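Long-range contact in beta-lactamase Rm3 (Uncultured bacterium, PDB 5IQK), which hydrolyses the beta-lactam ring of antibiotics as a zinc-dependent subclass B3 metallo-beta-lactamase: residues F208-L219 and P247-R258. Numbering follows the deposited sequence.
Sequences FETLEKLPCDVL and PQACRAYVAAAR
C216 and C250 are joined by a disulfide, SG to SG 2.1 Å. The SG of C216 lies anti to its backbone N (chi1 -173°), which sends it from the loop to the first turn of helix 249-269. L219 flanks this bridge. Its CD1 meets the sulfur of C250, and its CB packs on CB of A249 at 3.8 Å.

Further along, V254 sits between two residues in the last turns of helix 200-212. Its CG1 touches CB of F208 and its CG2 touches CB of L211, each at 3.6 Å. The F208 ring reaches on to A257 CB and runs alongside the aliphatic part of R258, where CD2 lies 3.6 Å from CG. The R258 guanidinium plane is turned steeply against that ring.

E212 and R258, both partly exposed, form a salt bridge. NH2 of R258 gives OE1 of E212 a bond of 2.7 Å on the syn side, at 154°. NH1 adds weak bonds to both carboxylate oxygens.

Near the loop ends, one water accepts from C216 N and donates to P247 O. P247 CA also makes a CA-H...O contact with C216 O, 3.2 Å away.

Y253 meets L211 CD1 at its ring edge, and its hydroxyl is hydrogen-bonded to D179 O. D217 is held to strand 171-178 through N174.

The segments 208-212 and 249-258 run nearly antiparallel, at 157°. The disulfide and this packing join the C-terminal helix to helix 200-212 and edge strand 218-221, in the alpha-beta/beta-alpha sandwich of metallo-beta-lactamases.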
# COMPACT_ATOMS: atom_id res chain seq x y z
N PHE A 208 -5.63 2.02 -14.02
CA PHE A 208 -6.91 2.73 -13.90
C PHE A 208 -8.09 1.79 -14.20
O PHE A 208 -9.09 1.77 -13.48
CB PHE A 208 -6.97 3.95 -14.83
CG PHE A 208 -5.97 5.04 -14.50
CD1 PHE A 208 -5.34 5.11 -13.27
CD2 PHE A 208 -5.69 6.02 -15.44
CE1 PHE A 208 -4.43 6.13 -12.98
CE2 PHE A 208 -4.80 7.04 -15.16
CZ PHE A 208 -4.16 7.10 -13.94
N GLU A 209 -7.96 1.03 -15.28
CA GLU A 209 -8.99 0.08 -15.69
C GLU A 209 -9.18 -1.02 -14.65
O GLU A 209 -10.29 -1.40 -14.33
CB GLU A 209 -8.60 -0.56 -17.02
CG GLU A 209 -8.57 0.38 -18.21
CD GLU A 209 -7.79 -0.20 -19.37
OE1 GLU A 209 -7.39 -1.37 -19.28
OE2 GLU A 209 -7.63 0.50 -20.39
N THR A 210 -8.06 -1.52 -14.13
CA THR A 210 -8.07 -2.62 -13.17
C THR A 210 -8.74 -2.21 -11.87
O THR A 210 -9.64 -2.89 -11.37
CB THR A 210 -6.64 -3.09 -12.85
OG1 THR A 210 -6.07 -3.71 -14.00
CG2 THR A 210 -6.64 -4.09 -11.69
N LEU A 211 -8.31 -1.08 -11.33
CA LEU A 211 -8.79 -0.65 -10.03
C LEU A 211 -10.26 -0.23 -10.08
O LEU A 211 -11.01 -0.52 -9.14
CB LEU A 211 -7.92 0.48 -9.48
CG LEU A 211 -6.58 0.06 -8.86
CD1 LEU A 211 -5.69 1.26 -8.62
CD2 LEU A 211 -6.83 -0.69 -7.54
N GLU A 212 -10.68 0.40 -11.17
CA GLU A 212 -12.02 0.97 -11.19
C GLU A 212 -13.12 -0.09 -11.29
O GLU A 212 -14.28 0.20 -10.99
CB GLU A 212 -12.18 1.97 -12.34
CG GLU A 212 -12.30 1.33 -13.71
CD GLU A 212 -12.28 2.36 -14.83
OE1 GLU A 212 -12.30 3.57 -14.52
OE2 GLU A 212 -12.24 1.96 -16.01
N LYS A 213 -12.77 -1.31 -11.67
CA LYS A 213 -13.80 -2.33 -11.75
C LYS A 213 -13.64 -3.44 -10.71
O LYS A 213 -14.36 -4.44 -10.76
CB LYS A 213 -13.87 -2.93 -13.16
CG LYS A 213 -12.61 -3.58 -13.67
CD LYS A 213 -12.78 -3.96 -15.14
CE LYS A 213 -11.51 -4.58 -15.72
NZ LYS A 213 -11.07 -5.78 -14.96
N LEU A 214 -12.74 -3.26 -9.76
CA LEU A 214 -12.65 -4.16 -8.61
C LEU A 214 -13.88 -4.06 -7.72
O LEU A 214 -14.35 -2.96 -7.44
CB LEU A 214 -11.42 -3.85 -7.75
CG LEU A 214 -10.02 -4.31 -8.13
CD1 LEU A 214 -9.09 -3.92 -7.00
CD2 LEU A 214 -10.01 -5.81 -8.32
N PRO A 215 -14.40 -5.21 -7.25
CA PRO A 215 -15.37 -5.18 -6.14
C PRO A 215 -14.73 -4.41 -4.99
O PRO A 215 -13.59 -4.70 -4.63
CB PRO A 215 -15.58 -6.66 -5.80
CG PRO A 215 -15.20 -7.39 -7.08
CD PRO A 215 -14.07 -6.58 -7.66
N CYS A 216 -15.42 -3.41 -4.46
CA CYS A 216 -14.75 -2.45 -3.60
C CYS A 216 -15.64 -1.86 -2.51
O CYS A 216 -16.13 -0.75 -2.64
CB CYS A 216 -14.19 -1.32 -4.46
SG CYS A 216 -13.13 -0.12 -3.63
N ASP A 217 -15.84 -2.60 -1.42
CA ASP A 217 -16.63 -2.08 -0.30
C ASP A 217 -15.85 -1.20 0.66
O ASP A 217 -16.34 -0.14 1.08
CB ASP A 217 -17.28 -3.23 0.47
CG ASP A 217 -18.29 -3.98 -0.36
OD1 ASP A 217 -19.08 -3.31 -1.05
OD2 ASP A 217 -18.28 -5.23 -0.33
N VAL A 218 -14.66 -1.65 1.07
CA VAL A 218 -13.80 -0.84 1.93
C VAL A 218 -12.42 -0.63 1.32
O VAL A 218 -11.65 -1.57 1.11
CB VAL A 218 -13.64 -1.47 3.34
CG1 VAL A 218 -12.73 -0.60 4.21
CG2 VAL A 218 -15.00 -1.67 4.02
N LEU A 219 -12.12 0.64 1.05
CA LEU A 219 -10.85 1.01 0.44
C LEU A 219 -9.87 1.59 1.45
O LEU A 219 -10.21 2.49 2.22
CB LEU A 219 -11.09 2.02 -0.69
CG LEU A 219 -9.84 2.65 -1.32
CD1 LEU A 219 -9.03 1.55 -2.02
CD2 LEU A 219 -10.19 3.77 -2.30
N PRO A 247 -19.03 1.76 -1.75
CA PRO A 247 -18.83 0.90 -2.93
C PRO A 247 -18.30 1.66 -4.13
O PRO A 247 -17.86 1.04 -5.10
CB PRO A 247 -20.23 0.36 -3.21
CG PRO A 247 -20.98 0.55 -1.93
CD PRO A 247 -20.44 1.81 -1.35
N GLN A 248 -18.32 2.99 -4.06
CA GLN A 248 -17.85 3.83 -5.16
C GLN A 248 -16.41 4.30 -4.98
O GLN A 248 -15.88 5.02 -5.84
CB GLN A 248 -18.78 5.04 -5.30
CG GLN A 248 -20.12 4.76 -5.99
CD GLN A 248 -19.96 4.36 -7.44
OE1 GLN A 248 -19.24 5.01 -8.21
NE2 GLN A 248 -20.64 3.29 -7.84
N ALA A 249 -15.78 3.89 -3.89
CA ALA A 249 -14.46 4.43 -3.51
C ALA A 249 -13.35 4.18 -4.53
O ALA A 249 -12.60 5.09 -4.84
CB ALA A 249 -14.05 3.88 -2.15
N CYS A 250 -13.22 2.95 -5.03
CA CYS A 250 -12.18 2.68 -6.02
C CYS A 250 -12.41 3.47 -7.31
O CYS A 250 -11.45 3.93 -7.92
CB CYS A 250 -12.07 1.19 -6.33
SG CYS A 250 -11.57 0.21 -4.92
N ARG A 251 -13.66 3.61 -7.73
CA ARG A 251 -13.96 4.42 -8.92
C ARG A 251 -13.57 5.88 -8.73
O ARG A 251 -13.06 6.52 -9.66
CB ARG A 251 -15.45 4.35 -9.29
CG ARG A 251 -15.94 3.00 -9.77
CD ARG A 251 -17.34 3.16 -10.36
NE ARG A 251 -17.31 3.82 -11.66
CZ ARG A 251 -18.29 4.56 -12.16
NH1 ARG A 251 -19.41 4.74 -11.46
NH2 ARG A 251 -18.16 5.14 -13.35
N ALA A 252 -13.81 6.42 -7.54
CA ALA A 252 -13.47 7.81 -7.26
C ALA A 252 -11.95 7.98 -7.17
O ALA A 252 -11.41 9.01 -7.57
CB ALA A 252 -14.13 8.27 -5.98
N TYR A 253 -11.29 6.97 -6.62
CA TYR A 253 -9.84 6.95 -6.49
C TYR A 253 -9.18 7.00 -7.87
O TYR A 253 -8.23 7.76 -8.10
CB TYR A 253 -9.43 5.68 -5.75
CG TYR A 253 -7.95 5.50 -5.44
CD1 TYR A 253 -7.32 6.28 -4.49
CD2 TYR A 253 -7.21 4.51 -6.08
CE1 TYR A 253 -5.98 6.09 -4.18
CE2 TYR A 253 -5.87 4.30 -5.77
CZ TYR A 253 -5.26 5.10 -4.83
OH TYR A 253 -3.93 4.90 -4.52
N VAL A 254 -9.71 6.20 -8.79
CA VAL A 254 -9.18 6.20 -10.16
C VAL A 254 -9.50 7.52 -10.87
O VAL A 254 -8.65 8.07 -11.58
CB VAL A 254 -9.76 5.03 -10.98
CG1 VAL A 254 -9.35 5.15 -12.46
CG2 VAL A 254 -9.29 3.71 -10.39
N ALA A 255 -10.71 8.03 -10.67
CA ALA A 255 -11.09 9.29 -11.30
C ALA A 255 -10.13 10.42 -10.91
O ALA A 255 -9.71 11.19 -11.77
CB ALA A 255 -12.52 9.65 -10.92
N ALA A 256 -9.76 10.47 -9.63
CA ALA A 256 -8.84 11.50 -9.13
C ALA A 256 -7.44 11.35 -9.72
O ALA A 256 -6.77 12.34 -10.04
CB ALA A 256 -8.78 11.46 -7.61
N ALA A 257 -7.01 10.10 -9.86
CA ALA A 257 -5.70 9.80 -10.42
C ALA A 257 -5.66 10.13 -11.91
O ALA A 257 -4.63 10.56 -12.43
CB ALA A 257 -5.34 8.35 -10.19
N ARG A 258 -6.79 9.94 -12.60
CA ARG A 258 -6.88 10.29 -14.02
C ARG A 258 -6.72 11.78 -14.21
O ARG A 258 -6.05 12.25 -15.14
CB ARG A 258 -8.21 9.86 -14.62
CG ARG A 258 -8.28 8.40 -14.96
CD ARG A 258 -9.51 8.10 -15.80
NE ARG A 258 -9.42 6.75 -16.34
CZ ARG A 258 -10.25 5.76 -16.04
NH1 ARG A 258 -10.07 4.57 -16.60
NH2 ARG A 258 -11.28 5.98 -15.23
O HOH W 1 -17.73 -1.86 -5.52